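PDB 7NCW: glutaredoxin, CPYC type from Chlamydomonas reinhardtii, which probably acts as a glutathione-dependent disulfide oxidoreductase, passing electrons through a redox-active pair of cysteines. Local coordinates for residues K34-Q39 / D87-A92. Sequence-based numbering, arbitrary orientation.
Sequences KNALNQ and DTAAAA
In the thioredoxin fold of this glutaredoxin, two helices on the same face of the central sheet pack together through A36, T88, A89 and A92. Segment 34-39 belongs to helix 28-41, which starts just after C27 of the redox-active C27-C30 pair. Segment 87-92 belongs to helix 85-94, which follows the edge strand 80-83. The segments run in nearly the same direction, with 28° between their axes and 8.5 Å at closest approach. Small side chains allow this close spacing. The methyl of A36 rests on the methyls of T88 and A92, one turn apart on the other helix, and on the backbone of A89. A36 CB lies 3.7 Å from T88 CG2, 3.9 Å from A89 CA and 3.8 Å from A92 CB. T88 places CG2 anti to its backbone N, and this methyl faces A36. The OG1 branch of T88 instead hydrogen-bonds the carbonyl O of G84, just before helix 85-94, which satisfies its polar end. L37 adds a looser apolar contact to the same T88 methyl and continues to V19 and V21 of the sheet. L97 of helix 96-103 touches A36, L37 and A92. At the more open end, the extended side chain of Q39 reaches toward A92. One water bridges the helices there, donating to Q39 OE1 at 2.7 Å and to A92 O at 3.2 Å.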
# COMPACT_ATOMS: atom_id res chain seq x y z
N LYS A 34 -6.22 -2.82 -5.27
CA LYS A 34 -5.50 -3.32 -6.44
C LYS A 34 -6.24 -2.99 -7.72
O LYS A 34 -5.62 -2.55 -8.70
CB LYS A 34 -5.29 -4.83 -6.32
CG LYS A 34 -4.36 -5.25 -5.19
CD LYS A 34 -4.37 -6.76 -5.00
CE LYS A 34 -3.41 -7.20 -3.91
NZ LYS A 34 -3.52 -8.67 -3.66
N ASN A 35 -7.56 -3.20 -7.74
CA ASN A 35 -8.34 -2.91 -8.94
C ASN A 35 -8.33 -1.42 -9.26
O ASN A 35 -8.32 -1.03 -10.43
CB ASN A 35 -9.77 -3.42 -8.77
CG ASN A 35 -9.87 -4.92 -8.90
OD1 ASN A 35 -9.00 -5.57 -9.48
ND2 ASN A 35 -10.94 -5.49 -8.35
N ALA A 36 -8.34 -0.57 -8.22
CA ALA A 36 -8.27 0.87 -8.45
C ALA A 36 -6.95 1.26 -9.09
O ALA A 36 -6.92 2.09 -10.01
CB ALA A 36 -8.48 1.61 -7.13
N LEU A 37 -5.84 0.68 -8.63
CA LEU A 37 -4.55 0.96 -9.24
C LEU A 37 -4.43 0.34 -10.62
O LEU A 37 -3.80 0.92 -11.51
CB LEU A 37 -3.42 0.47 -8.34
CG LEU A 37 -3.29 1.19 -7.00
CD1 LEU A 37 -2.40 0.40 -6.06
CD2 LEU A 37 -2.74 2.60 -7.20
N ASN A 38 -5.03 -0.84 -10.83
CA ASN A 38 -4.95 -1.50 -12.13
C ASN A 38 -5.63 -0.70 -13.23
O ASN A 38 -5.35 -0.93 -14.41
CB ASN A 38 -5.58 -2.90 -12.05
CG ASN A 38 -4.75 -3.86 -11.22
OD1 ASN A 38 -3.61 -3.57 -10.86
ND2 ASN A 38 -5.32 -5.02 -10.92
N GLN A 39 -6.51 0.24 -12.88
CA GLN A 39 -7.11 1.11 -13.88
C GLN A 39 -6.07 1.99 -14.57
O GLN A 39 -6.30 2.43 -15.70
CB GLN A 39 -8.19 2.00 -13.26
CG GLN A 39 -9.36 1.26 -12.64
CD GLN A 39 -10.43 2.20 -12.13
OE1 GLN A 39 -10.42 3.40 -12.43
NE2 GLN A 39 -11.37 1.67 -11.35
N ASP A 87 -10.35 4.08 0.49
CA ASP A 87 -9.66 5.33 0.19
C ASP A 87 -9.08 5.32 -1.22
O ASP A 87 -9.12 6.34 -1.92
CB ASP A 87 -8.55 5.57 1.22
CG ASP A 87 -9.08 5.69 2.63
OD1 ASP A 87 -10.11 6.38 2.83
OD2 ASP A 87 -8.47 5.10 3.55
N THR A 88 -8.54 4.18 -1.65
CA THR A 88 -7.93 4.09 -2.97
C THR A 88 -8.98 4.09 -4.07
O THR A 88 -8.82 4.78 -5.09
CB THR A 88 -7.05 2.84 -3.05
OG1 THR A 88 -6.09 2.86 -1.99
CG2 THR A 88 -6.32 2.78 -4.39
N ALA A 89 -10.06 3.33 -3.89
CA ALA A 89 -11.12 3.33 -4.90
C ALA A 89 -11.81 4.68 -4.98
O ALA A 89 -12.25 5.09 -6.06
CB ALA A 89 -12.14 2.23 -4.59
N ALA A 90 -11.93 5.39 -3.85
CA ALA A 90 -12.49 6.73 -3.88
C ALA A 90 -11.57 7.68 -4.64
O ALA A 90 -12.04 8.55 -5.39
CB ALA A 90 -12.74 7.24 -2.46
N ALA A 91 -10.26 7.54 -4.46
CA ALA A 91 -9.31 8.37 -5.20
C ALA A 91 -9.36 8.06 -6.69
O ALA A 91 -9.20 8.97 -7.52
CB ALA A 91 -7.90 8.17 -4.66
N ALA A 92 -9.59 6.80 -7.06
CA ALA A 92 -9.72 6.44 -8.47
C ALA A 92 -10.98 7.04 -9.07
O ALA A 92 -10.97 7.47 -10.23
CB ALA A 92 -9.71 4.92 -8.63
O HOH W 1 -12.24 5.34 -12.24